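Local structure of Alr1585 protein (5C2I) at the interface of chains A and B and the interface of chains A and C. The protein acts as a haem-dependent, dye-decolorizing (DyP-type) peroxidase and assembles into a tetramer consisting of two asymmetric dimers. Numbering follows the deposited sequence. Chains: chain A/B/C, Alr1585 protein.

Contact 1: the interface of chains A and B. Residues chain A 296-297, 300-301, 303, 305, 307, 311; chain B 216-217, 220-221.
This is an asymmetric helix-on-loop interface between two copies of one peroxidase chain: helix 212-221 of chain B lies against loop residues 296-311 of chain A, and the full A/B interface is not an exact two-fold. It helps to join two subunits of the tetramer. A direct polar contact is made tip to tip by B:Asn221 and A:Thr305. Amide nitrogen ND2 of B:Asn221 donates to hydroxyl OG1 of A:Thr305 at 2.9 Å, and the acceptor sits 4° from the amide plane. A:Thr305 presents this oxygen from the crowded position between backbone N and carbonyl carbon (chi1 63°), where A:Thr305 OG1 is also hydrogen-bonded to A:Thr296 OG1 at 2.8 Å. The amide itself is held by its own helix, because B:Asn221 ND2 also donates to the B:Arg217 carbonyl O at 3.1 Å, on a lone pair. On the other branch, OD1 of B:Asn221 reaches the backbone N of A:Thr311 through a water, while A:Ala307 CB packs 3.5 Å from CG of B:Asn221. An alanine in place of B:Asn221 would remove the amide, and with it the direct bond and the water bridge, and would probably leave this end of the helix less firmly held. Beside it, B:Val220 spreads its methyls: CG1 meets A:Thr311 CG2 at 3.8 Å, and CG2 faces A:Leu300 CB at 4.0 Å. The patch thus combines a fixed polar tip with apolar packing to hold chain B's helix against chain A.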
ATOM      1  N   THR A 296     -19.099 -18.087  -2.246  1.00 17.87           N
ATOM      2  CA  THR A 296     -20.440 -18.419  -1.858  1.00 17.98           C
ATOM      3  C   THR A 296     -20.949 -19.643  -2.669  1.00 17.18           C
ATOM      4  O   THR A 296     -21.019 -19.571  -3.894  1.00 16.88           O
ATOM      5  CB  THR A 296     -21.419 -17.216  -2.090  1.00 18.42           C
ATOM      6  OG1 THR A 296     -20.993 -16.084  -1.298  1.00 19.11           O
ATOM      7  CG2 THR A 296     -22.832 -17.584  -1.679  1.00 19.11           C
ATOM      8  N   PRO A 297     -21.378 -20.725  -1.986  1.00 16.62           N
ATOM      9  CA  PRO A 297     -21.889 -21.884  -2.741  1.00 17.05           C
ATOM     10  C   PRO A 297     -23.234 -21.599  -3.400  1.00 17.87           C
ATOM     11  O   PRO A 297     -24.157 -21.082  -2.750  1.00 18.61           O
ATOM     12  CB  PRO A 297     -22.073 -22.964  -1.658  1.00 17.14           C
ATOM     13  CG  PRO A 297     -21.161 -22.528  -0.544  1.00 16.94           C
ATOM     14  CD  PRO A 297     -21.242 -21.020  -0.560  1.00 16.81           C
ATOM     15  N   LEU A 300     -26.519 -22.820  -2.062  1.00 19.27           N
ATOM     16  CA  LEU A 300     -27.086 -22.137  -0.913  1.00 20.21           C
ATOM     17  C   LEU A 300     -27.678 -20.783  -1.233  1.00 19.90           C
ATOM     18  O   LEU A 300     -28.478 -20.287  -0.459  1.00 21.01           O
ATOM     19  CB  LEU A 300     -26.030 -21.967   0.185  1.00 20.17           C
ATOM     20  CG  LEU A 300     -25.385 -23.240   0.755  1.00 19.84           C
ATOM     21  CD1 LEU A 300     -24.409 -22.872   1.859  1.00 19.93           C
ATOM     22  CD2 LEU A 300     -26.431 -24.227   1.281  1.00 20.54           C
ATOM     23  N   SER A 301     -27.298 -20.170  -2.347  1.00 19.24           N
ATOM     24  CA  SER A 301     -27.644 -18.797  -2.593  1.00 19.34           C
ATOM     25  C   SER A 301     -27.615 -18.493  -4.068  1.00 19.69           C
ATOM     26  O   SER A 301     -26.743 -18.975  -4.777  1.00 18.62           O
ATOM     27  CB  SER A 301     -26.634 -17.850  -1.896  1.00 19.31           C
ATOM     28  OG  SER A 301     -26.985 -16.495  -2.108  1.00 19.81           O
ATOM     29  N   ILE A 303     -27.212 -15.266  -4.807  1.00 21.37           N
ATOM     30  CA  ILE A 303     -26.434 -14.026  -4.760  1.00 21.27           C
ATOM     31  C   ILE A 303     -25.133 -14.251  -4.020  1.00 19.99           C
ATOM     32  O   ILE A 303     -25.038 -15.129  -3.120  1.00 19.81           O
ATOM     33  CB  ILE A 303     -27.220 -12.865  -4.094  1.00 22.85           C
ATOM     34  CG1 ILE A 303     -27.598 -13.197  -2.641  1.00 23.44           C
ATOM     35  CG2 ILE A 303     -28.483 -12.536  -4.919  1.00 23.87           C
ATOM     36  CD1 ILE A 303     -28.070 -11.991  -1.828  1.00 25.36           C
ATOM     37  N   THR A 305     -22.352 -13.513  -1.241  1.00 19.32           N
ATOM     38  CA  THR A 305     -22.442 -13.017   0.140  1.00 20.30           C
ATOM     39  C   THR A 305     -21.174 -12.301   0.574  1.00 20.98           C
ATOM     40  O   THR A 305     -21.185 -11.652   1.621  1.00 20.23           O
ATOM     41  CB  THR A 305     -22.786 -14.121   1.161  1.00 19.95           C
ATOM     42  OG1 THR A 305     -21.763 -15.116   1.202  1.00 19.32           O
ATOM     43  CG2 THR A 305     -24.094 -14.767   0.822  1.00 20.32           C
ATOM     44  N   ALA A 307     -18.367 -13.153   1.853  1.00 22.56           N
ATOM     45  CA  ALA A 307     -17.593 -13.551   3.035  1.00 23.76           C
ATOM     46  C   ALA A 307     -16.155 -13.841   2.650  1.00 22.71           C
ATOM     47  O   ALA A 307     -15.874 -14.658   1.740  1.00 22.55           O
ATOM     48  CB  ALA A 307     -18.222 -14.761   3.745  1.00 23.68           C
ATOM     49  N   THR A 311     -17.861 -20.280   3.272  1.00 19.25           N
ATOM     50  CA  THR A 311     -18.287 -21.502   3.914  1.00 18.51           C
ATOM     51  C   THR A 311     -17.974 -22.738   3.053  1.00 17.34           C
ATOM     52  O   THR A 311     -18.015 -22.669   1.826  1.00 16.95           O
ATOM     53  CB  THR A 311     -19.794 -21.457   4.268  1.00 18.94           C
ATOM     54  OG1 THR A 311     -20.074 -22.508   5.198  1.00 18.74           O
ATOM     55  CG2 THR A 311     -20.686 -21.602   3.050  1.00 19.25           C
TER
ATOM     56  N   VAL B 216     -29.379 -13.544   3.741  1.00 20.03           N
ATOM     57  CA  VAL B 216     -28.725 -14.623   3.057  1.00 20.37           C
ATOM     58  C   VAL B 216     -27.256 -14.791   3.528  1.00 21.03           C
ATOM     59  O   VAL B 216     -26.821 -15.914   3.776  1.00 20.40           O
ATOM     60  CB  VAL B 216     -28.796 -14.426   1.541  1.00 21.14           C
ATOM     61  CG1 VAL B 216     -27.955 -15.460   0.801  1.00 21.46           C
ATOM     62  CG2 VAL B 216     -30.239 -14.562   1.090  1.00 22.02           C
ATOM     63  N   ARG B 217     -26.529 -13.688   3.670  1.00 21.37           N
ATOM     64  CA  ARG B 217     -25.143 -13.744   4.196  1.00 22.39           C
ATOM     65  C   ARG B 217     -25.127 -14.444   5.536  1.00 20.38           C
ATOM     66  O   ARG B 217     -24.299 -15.310   5.771  1.00 20.02           O
ATOM     67  CB  ARG B 217     -24.535 -12.368   4.329  1.00 24.88           C
ATOM     68  CG  ARG B 217     -23.052 -12.397   4.792  1.00 28.58           C
ATOM     69  CD  ARG B 217     -22.562 -11.070   5.257  1.00 31.70           C
ATOM     70  NE  ARG B 217     -23.343 -10.703   6.438  1.00 39.54           N
ATOM     71  CZ  ARG B 217     -24.164  -9.655   6.546  1.00 40.20           C
ATOM     72  NH1 ARG B 217     -24.322  -8.811   5.539  1.00 43.93           N
ATOM     73  NH2 ARG B 217     -24.841  -9.467   7.665  1.00 40.52           N
ATOM     74  N   VAL B 220     -26.070 -18.300   5.165  1.00 19.52           N
ATOM     75  CA  VAL B 220     -25.029 -19.044   4.458  1.00 19.86           C
ATOM     76  C   VAL B 220     -23.739 -19.170   5.295  1.00 19.41           C
ATOM     77  O   VAL B 220     -23.155 -20.236   5.381  1.00 19.48           O
ATOM     78  CB  VAL B 220     -24.638 -18.356   3.120  1.00 20.20           C
ATOM     79  CG1 VAL B 220     -23.364 -18.987   2.527  1.00 21.10           C
ATOM     80  CG2 VAL B 220     -25.759 -18.439   2.099  1.00 20.64           C
ATOM     81  N   ASN B 221     -23.332 -18.073   5.927  1.00 19.39           N
ATOM     82  CA  ASN B 221     -22.020 -17.990   6.582  1.00 19.44           C
ATOM     83  C   ASN B 221     -22.016 -18.107   8.084  1.00 19.94           C
ATOM     84  O   ASN B 221     -20.932 -18.182   8.695  1.00 19.32           O
ATOM     85  CB  ASN B 221     -21.357 -16.670   6.201  1.00 19.00           C
ATOM     86  CG  ASN B 221     -21.069 -16.632   4.729  1.00 19.52           C
ATOM     87  OD1 ASN B 221     -20.245 -17.419   4.232  1.00 19.70           O
ATOM     88  ND2 ASN B 221     -21.825 -15.819   3.995  1.00 19.24           N
TER
HETATM   89  O   HOH W   1     -19.474 -18.245   1.630  1.00 16.59           O

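Contact 2: the interface of chains A and C. Residues chain A 141-143, 180-181, 258; chain C 171-172, 174-175.
The amide of C:Gln171, on helix 159-176, makes direct polar contacts here with both ends of its head group. C:Gln171 NE2 donates to carboxylate oxygen OE1 of A:Glu141 at 2.8 Å; the oxygen lies near the amide plane, but the donor stands above the carboxylate, 65° out of its plane. At the other end, backbone N of A:Gly143, near the start of helix 142-145, donates almost straight to C:Gln171 OE1 at 3.3 Å. The A:His181 ring crosses obliquely, CE1 lying 3.9 Å from the amide carbon CD of C:Gln171. A:Leu142 crosses C:Gln175 obliquely, its CD1 packing on CG of C:Gln175 at 3.8 Å.

In the second shell, NZ of the nearly straight A:Lys258 forms a salt bridge with A:Glu141 OE1 at 2.7 Å, meeting that oxygen on its syn lone pair. One oxygen thus takes two donors from different directions, and the lysine would be expected to favour a charged carboxylate. A water in the plane of the A:His181 ring, at its edge, is 3.0 Å from A:His181 ND1 and also bonds to A:Val180 O and C:Arg174 NH1, which links the imidazole to the partner chain and probably helps to hold its rotation. The site fixes one part of helix 159-176 on the neighbouring subunit within a two-fold symmetric interface.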
ATOM      1  N   GLU A 141       3.917 -27.794 -24.210  1.00 23.74           N
ATOM      2  CA  GLU A 141       5.092 -26.943 -24.154  1.00 26.13           C
ATOM      3  C   GLU A 141       6.360 -27.796 -24.196  1.00 25.53           C
ATOM      4  O   GLU A 141       6.409 -28.913 -23.645  1.00 24.67           O
ATOM      5  CB  GLU A 141       5.051 -26.037 -22.937  1.00 26.00           C
ATOM      6  CG  GLU A 141       4.046 -24.910 -23.172  1.00 27.37           C
ATOM      7  CD  GLU A 141       3.890 -23.952 -22.015  1.00 27.99           C
ATOM      8  OE1 GLU A 141       4.659 -24.014 -21.054  1.00 26.16           O
ATOM      9  OE2 GLU A 141       2.955 -23.109 -22.090  1.00 32.53           O
ATOM     10  N   LEU A 142       7.369 -27.280 -24.914  1.00 27.86           N
ATOM     11  CA  LEU A 142       8.615 -28.024 -25.180  1.00 29.03           C
ATOM     12  C   LEU A 142       9.246 -28.651 -23.941  1.00 29.70           C
ATOM     13  O   LEU A 142       9.630 -29.810 -23.971  1.00 29.54           O
ATOM     14  CB  LEU A 142       9.648 -27.114 -25.861  1.00 31.18           C
ATOM     15  CG  LEU A 142       9.356 -26.709 -27.307  1.00 32.93           C
ATOM     16  CD1 LEU A 142      10.270 -25.558 -27.727  1.00 34.29           C
ATOM     17  CD2 LEU A 142       9.541 -27.908 -28.245  1.00 34.74           C
ATOM     18  N   GLY A 143       9.307 -27.905 -22.845  1.00 30.78           N
ATOM     19  CA  GLY A 143       9.893 -28.414 -21.600  1.00 31.31           C
ATOM     20  C   GLY A 143       9.304 -29.763 -21.149  1.00 32.52           C
ATOM     21  O   GLY A 143      10.028 -30.670 -20.712  1.00 36.72           O
ATOM     22  N   VAL A 180      15.199 -29.086 -17.602  1.00 22.59           N
ATOM     23  CA  VAL A 180      14.495 -29.094 -18.889  1.00 23.70           C
ATOM     24  C   VAL A 180      13.327 -28.118 -18.889  1.00 23.04           C
ATOM     25  O   VAL A 180      12.823 -27.751 -19.946  1.00 23.86           O
ATOM     26  CB  VAL A 180      14.038 -30.522 -19.315  1.00 23.68           C
ATOM     27  CG1 VAL A 180      15.244 -31.444 -19.442  1.00 25.34           C
ATOM     28  CG2 VAL A 180      12.999 -31.102 -18.362  1.00 24.22           C
ATOM     29  N   HIS A 181      12.884 -27.718 -17.707  1.00 21.81           N
ATOM     30  CA  HIS A 181      11.781 -26.784 -17.587  1.00 21.99           C
ATOM     31  C   HIS A 181      11.800 -26.123 -16.226  1.00 20.60           C
ATOM     32  O   HIS A 181      12.197 -26.764 -15.231  1.00 19.63           O
ATOM     33  CB  HIS A 181      10.453 -27.501 -17.817  1.00 22.39           C
ATOM     34  CG  HIS A 181       9.307 -26.577 -17.916  1.00 24.15           C
ATOM     35  ND1 HIS A 181       9.224 -25.623 -18.902  1.00 26.67           N
ATOM     36  CD2 HIS A 181       8.259 -26.363 -17.091  1.00 23.86           C
ATOM     37  CE1 HIS A 181       8.122 -24.912 -18.725  1.00 26.23           C
ATOM     38  NE2 HIS A 181       7.524 -25.338 -17.632  1.00 24.23           N
ATOM     39  N   LYS A 258       0.202 -28.472 -16.169  1.00 15.92           N
ATOM     40  CA  LYS A 258       0.189 -27.054 -16.459  1.00 15.90           C
ATOM     41  C   LYS A 258      -1.075 -26.725 -17.268  1.00 16.59           C
ATOM     42  O   LYS A 258      -1.238 -27.240 -18.379  1.00 17.32           O
ATOM     43  CB  LYS A 258       1.432 -26.634 -17.198  1.00 16.32           C
ATOM     44  CG  LYS A 258       1.458 -25.151 -17.529  1.00 16.86           C
ATOM     45  CD  LYS A 258       2.811 -24.705 -18.109  1.00 17.56           C
ATOM     46  CE  LYS A 258       2.880 -23.186 -18.275  1.00 17.85           C
ATOM     47  NZ  LYS A 258       4.197 -22.678 -18.737  1.00 18.71           N
TER
ATOM     48  N   GLN C 171      12.149 -21.605 -22.956  1.00 28.51           N
ATOM     49  CA  GLN C 171      11.641 -22.833 -23.563  1.00 30.92           C
ATOM     50  C   GLN C 171      12.261 -23.131 -24.913  1.00 30.62           C
ATOM     51  O   GLN C 171      12.786 -24.215 -25.096  1.00 31.42           O
ATOM     52  CB  GLN C 171      10.134 -22.799 -23.719  1.00 33.34           C
ATOM     53  CG  GLN C 171       9.450 -22.828 -22.379  1.00 34.11           C
ATOM     54  CD  GLN C 171       8.192 -23.635 -22.392  1.00 38.25           C
ATOM     55  OE1 GLN C 171       8.181 -24.806 -22.793  1.00 41.24           O
ATOM     56  NE2 GLN C 171       7.123 -23.042 -21.880  1.00 39.92           N
ATOM     57  N   LYS C 172      12.259 -22.158 -25.817  1.00 30.50           N
ATOM     58  CA  LYS C 172      12.930 -22.353 -27.105  1.00 31.46           C
ATOM     59  C   LYS C 172      14.445 -22.288 -26.940  1.00 30.45           C
ATOM     60  O   LYS C 172      15.187 -22.961 -27.652  1.00 30.14           O
ATOM     61  CB  LYS C 172      12.438 -21.350 -28.150  1.00 33.41           C
ATOM     62  CG  LYS C 172      11.051 -21.693 -28.640  1.00 36.76           C
ATOM     63  CD  LYS C 172      10.663 -20.993 -29.925  1.00 40.37           C
ATOM     64  CE  LYS C 172       9.344 -21.554 -30.440  1.00 42.73           C
ATOM     65  NZ  LYS C 172       8.769 -20.732 -31.544  1.00 45.75           N
ATOM     66  N   ARG C 174      16.420 -23.370 -24.499  1.00 27.99           N
ATOM     67  CA  ARG C 174      16.980 -24.623 -24.028  1.00 28.85           C
ATOM     68  C   ARG C 174      17.155 -25.647 -25.137  1.00 30.26           C
ATOM     69  O   ARG C 174      17.923 -26.584 -24.980  1.00 30.42           O
ATOM     70  CB  ARG C 174      16.088 -25.250 -22.945  1.00 29.95           C
ATOM     71  CG  ARG C 174      16.253 -24.585 -21.591  1.00 29.47           C
ATOM     72  CD  ARG C 174      15.378 -25.242 -20.530  1.00 30.56           C
ATOM     73  NE  ARG C 174      15.539 -24.486 -19.306  1.00 30.51           N
ATOM     74  CZ  ARG C 174      14.608 -23.756 -18.703  1.00 31.63           C
ATOM     75  NH1 ARG C 174      13.333 -23.688 -19.175  1.00 32.72           N
ATOM     76  NH2 ARG C 174      14.982 -23.086 -17.596  1.00 30.60           N
ATOM     77  N   GLN C 175      16.392 -25.517 -26.218  1.00 31.46           N
ATOM     78  CA  GLN C 175      16.502 -26.478 -27.326  1.00 33.89           C
ATOM     79  C   GLN C 175      17.889 -26.371 -27.976  1.00 33.06           C
ATOM     80  O   GLN C 175      18.415 -27.367 -28.508  1.00 34.93           O
ATOM     81  CB  GLN C 175      15.439 -26.200 -28.387  1.00 36.34           C
ATOM     82  CG  GLN C 175      14.019 -26.384 -27.909  1.00 39.30           C
ATOM     83  CD  GLN C 175      13.691 -27.854 -27.645  1.00 43.15           C
ATOM     84  OE1 GLN C 175      13.433 -28.251 -26.503  1.00 45.93           O
ATOM     85  NE2 GLN C 175      13.702 -28.665 -28.700  1.00 45.75           N
TER
HETATM   86  O   HOH W   2      11.555 -25.251 -20.817  1.00 28.04           O

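Contact 3: the interface of chains A and C. Residues chain A 159, 183-184, 186, 369-370, 372; chain C 160, 163-164, 167.
One face of the A:Phe186 ring carries methyl CG1 of C:Val160, 3.5 Å above the ring plane and displaced toward the rim, in a CH-pi contact. The ring reaches this position with CG in the crowded place between backbone N and carbonyl carbon (chi1 61°), and C:Val160 CG1 also packs 3.8 Å from A:Asn372 CB. The C:Gln164 side chain crosses A:Phe186 obliquely, its amide plane nearly perpendicular to the ring (79°). Bent at chi2 (-50°), C:Gln164 turns this amide to meet two stretches of chain A backbone. C:Gln164 NE2 donates to A:Asp184 O at 2.8 Å, within both the amide and the carbonyl planes, whereas A:Gly370 N approaches C:Gln164 OE1 at 2.8 Å from above the carbonyl plane and off a lone pair. A second flat pair is nearly coplanar: the carboxylate of A:Asp184 and the amide of C:Asn167. ND2 of C:Asn167 donates to A:Asp184 OD1 at 2.8 Å on the anti lone pair. A water bridges that OD1, C:Asn167 OD1 and C:Leu163 O. The C:Leu163 side chain crosses that of A:Asp184 at about a right angle, and C:Leu163 CD1 meets A:Ile159 CD1 tip to tip at 3.9 Å. A second water gathers A:Glu183 OE1, C:Gln164 OE1 and C:Asn167 ND2, and lies 2.9 Å from the A:Asp184 backbone N, whose N-H points almost straight at it.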
ATOM      1  N   ILE A 159      10.617 -13.474  -2.204  1.00 19.91           N
ATOM      2  CA  ILE A 159      10.946 -13.903  -3.595  1.00 19.56           C
ATOM      3  C   ILE A 159      12.437 -13.689  -3.932  1.00 19.45           C
ATOM      4  O   ILE A 159      13.067 -14.560  -4.468  1.00 18.74           O
ATOM      5  CB  ILE A 159      10.001 -13.235  -4.627  1.00 20.18           C
ATOM      6  CG1 ILE A 159      10.260 -13.735  -6.038  1.00 20.34           C
ATOM      7  CG2 ILE A 159      10.110 -11.718  -4.626  1.00 21.66           C
ATOM      8  CD1 ILE A 159      10.232 -15.234  -6.216  1.00 19.92           C
ATOM      9  N   GLU A 183       9.252 -23.393 -13.721  1.00 17.38           N
ATOM     10  CA  GLU A 183       8.177 -22.471 -13.408  1.00 17.34           C
ATOM     11  C   GLU A 183       8.506 -21.677 -12.138  1.00 17.34           C
ATOM     12  O   GLU A 183       9.224 -22.159 -11.238  1.00 16.62           O
ATOM     13  CB  GLU A 183       6.853 -23.210 -13.231  1.00 16.78           C
ATOM     14  CG  GLU A 183       6.351 -23.979 -14.467  1.00 17.33           C
ATOM     15  CD  GLU A 183       5.843 -23.097 -15.594  1.00 18.44           C
ATOM     16  OE1 GLU A 183       5.576 -21.883 -15.400  1.00 18.30           O
ATOM     17  OE2 GLU A 183       5.705 -23.650 -16.723  1.00 20.00           O
ATOM     18  N   ASP A 184       7.935 -20.470 -12.068  1.00 17.13           N
ATOM     19  CA  ASP A 184       7.973 -19.633 -10.886  1.00 17.31           C
ATOM     20  C   ASP A 184       6.521 -19.363 -10.492  1.00 17.61           C
ATOM     21  O   ASP A 184       5.873 -18.484 -11.045  1.00 19.07           O
ATOM     22  CB  ASP A 184       8.697 -18.320 -11.181  1.00 17.47           C
ATOM     23  CG  ASP A 184      10.207 -18.496 -11.261  1.00 18.25           C
ATOM     24  OD1 ASP A 184      10.729 -18.913 -12.341  1.00 17.39           O
ATOM     25  OD2 ASP A 184      10.862 -18.266 -10.217  1.00 18.29           O
ATOM     26  N   PHE A 186       3.238 -18.480  -8.093  1.00 17.39           N
ATOM     27  CA  PHE A 186       2.868 -17.430  -7.158  1.00 18.15           C
ATOM     28  C   PHE A 186       1.397 -17.549  -6.781  1.00 19.51           C
ATOM     29  O   PHE A 186       0.631 -18.282  -7.422  1.00 18.85           O
ATOM     30  CB  PHE A 186       3.168 -16.043  -7.738  1.00 18.75           C
ATOM     31  CG  PHE A 186       2.419 -15.733  -8.997  1.00 19.11           C
ATOM     32  CD1 PHE A 186       1.165 -15.127  -8.940  1.00 20.04           C
ATOM     33  CD2 PHE A 186       2.941 -16.051 -10.208  1.00 18.89           C
ATOM     34  CE1 PHE A 186       0.473 -14.843 -10.112  1.00 20.65           C
ATOM     35  CE2 PHE A 186       2.254 -15.764 -11.388  1.00 20.00           C
ATOM     36  CZ  PHE A 186       1.019 -15.164 -11.325  1.00 20.18           C
ATOM     37  N   TYR A 369       0.551 -19.351 -12.457  1.00 17.30           N
ATOM     38  CA  TYR A 369       1.627 -18.835 -13.321  1.00 17.25           C
ATOM     39  C   TYR A 369       1.116 -17.780 -14.287  1.00 17.07           C
ATOM     40  O   TYR A 369      -0.090 -17.640 -14.527  1.00 16.16           O
ATOM     41  CB  TYR A 369       2.274 -19.963 -14.121  1.00 17.36           C
ATOM     42  CG  TYR A 369       1.490 -20.499 -15.297  1.00 17.72           C
ATOM     43  CD1 TYR A 369       0.580 -21.548 -15.149  1.00 17.06           C
ATOM     44  CD2 TYR A 369       1.703 -20.001 -16.587  1.00 18.09           C
ATOM     45  CE1 TYR A 369      -0.104 -22.055 -16.243  1.00 18.13           C
ATOM     46  CE2 TYR A 369       1.011 -20.483 -17.685  1.00 18.29           C
ATOM     47  CZ  TYR A 369       0.092 -21.501 -17.504  1.00 18.35           C
ATOM     48  OH  TYR A 369      -0.560 -22.016 -18.586  1.00 18.19           O
ATOM     49  N   GLY A 370       2.047 -17.009 -14.831  1.00 18.23           N
ATOM     50  CA  GLY A 370       1.737 -15.996 -15.808  1.00 19.13           C
ATOM     51  C   GLY A 370       1.359 -14.659 -15.194  1.00 19.96           C
ATOM     52  O   GLY A 370       1.986 -14.219 -14.276  1.00 19.23           O
ATOM     53  N   ASN A 372       0.214 -11.672 -13.152  1.00 25.36           N
ATOM     54  CA  ASN A 372      -0.029 -11.557 -11.724  1.00 27.26           C
ATOM     55  C   ASN A 372      -1.016 -10.458 -11.309  1.00 27.64           C
ATOM     56  O   ASN A 372      -1.413 -10.373 -10.137  1.00 27.15           O
ATOM     57  CB  ASN A 372       1.304 -11.438 -10.963  1.00 30.74           C
ATOM     58  CG  ASN A 372       1.925 -10.059 -11.017  1.00 34.18           C
ATOM     59  OD1 ASN A 372       2.029  -9.432  -9.989  1.00 44.41           O
ATOM     60  ND2 ASN A 372       2.390  -9.615 -12.161  1.00 35.54           N
TER
ATOM     61  N   VAL C 160       7.742 -10.682 -10.463  1.00 21.22           N
ATOM     62  CA  VAL C 160       6.974 -11.882 -10.821  1.00 21.68           C
ATOM     63  C   VAL C 160       6.818 -11.976 -12.341  1.00 21.69           C
ATOM     64  O   VAL C 160       7.032 -13.022 -12.931  1.00 21.33           O
ATOM     65  CB  VAL C 160       5.631 -11.928 -10.117  1.00 21.79           C
ATOM     66  CG1 VAL C 160       4.747 -13.035 -10.671  1.00 22.66           C
ATOM     67  CG2 VAL C 160       5.818 -12.113  -8.602  1.00 22.29           C
ATOM     68  N   LEU C 163      10.015 -13.033 -14.058  1.00 18.99           N
ATOM     69  CA  LEU C 163      10.244 -14.480 -13.950  1.00 18.78           C
ATOM     70  C   LEU C 163       9.408 -15.269 -14.985  1.00 19.06           C
ATOM     71  O   LEU C 163       9.927 -16.212 -15.623  1.00 18.87           O
ATOM     72  CB  LEU C 163       9.954 -14.976 -12.555  1.00 18.94           C
ATOM     73  CG  LEU C 163      10.807 -14.338 -11.471  1.00 18.87           C
ATOM     74  CD1 LEU C 163      10.277 -14.738 -10.102  1.00 19.30           C
ATOM     75  CD2 LEU C 163      12.275 -14.673 -11.595  1.00 19.00           C
ATOM     76  N   GLN C 164       8.154 -14.868 -15.183  1.00 19.14           N
ATOM     77  CA  GLN C 164       7.280 -15.534 -16.166  1.00 19.60           C
ATOM     78  C   GLN C 164       7.812 -15.380 -17.591  1.00 20.47           C
ATOM     79  O   GLN C 164       7.859 -16.347 -18.382  1.00 20.31           O
ATOM     80  CB  GLN C 164       5.847 -15.011 -16.110  1.00 19.92           C
ATOM     81  CG  GLN C 164       5.213 -14.979 -14.722  1.00 19.86           C
ATOM     82  CD  GLN C 164       5.327 -16.289 -13.946  1.00 19.77           C
ATOM     83  OE1 GLN C 164       4.816 -17.325 -14.374  1.00 20.56           O
ATOM     84  NE2 GLN C 164       5.980 -16.251 -12.808  1.00 20.16           N
ATOM     85  N   ASN C 167      10.822 -17.498 -18.109  1.00 20.32           N
ATOM     86  CA  ASN C 167      10.501 -18.900 -18.284  1.00 21.40           C
ATOM     87  C   ASN C 167       9.932 -19.191 -19.681  1.00 22.90           C
ATOM     88  O   ASN C 167      10.133 -20.266 -20.225  1.00 23.55           O
ATOM     89  CB  ASN C 167       9.533 -19.365 -17.186  1.00 20.70           C
ATOM     90  CG  ASN C 167      10.192 -19.409 -15.828  1.00 19.80           C
ATOM     91  OD1 ASN C 167      11.424 -19.501 -15.717  1.00 18.71           O
ATOM     92  ND2 ASN C 167       9.370 -19.361 -14.761  1.00 19.30           N
TER
HETATM   93  O   HOH W   3      12.409 -17.225 -13.964  1.00 15.83           O
HETATM   94  O   HOH W   4       6.408 -19.503 -14.365  1.00 17.45           O

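Contacts 2 and 3 belong to one two-fold symmetric A/C interface, their C-alpha centres about 15 Å apart. Both use helix 159-176 of chain C and strand 177-186 of chain A, so successive parts of one helix follow one strand, and each patch recurs with the chains exchanged. The C-alpha centre of contact 1 lies about 43 Å from that of contact 2 and about 33 Å from that of contact 3, and it uses other elements: a loop of chain A and helix 212-221 of chain B. Chain A therefore binds two neighbours through separate surfaces, one symmetric and one not, consistent with a tetramer built from asymmetric dimers.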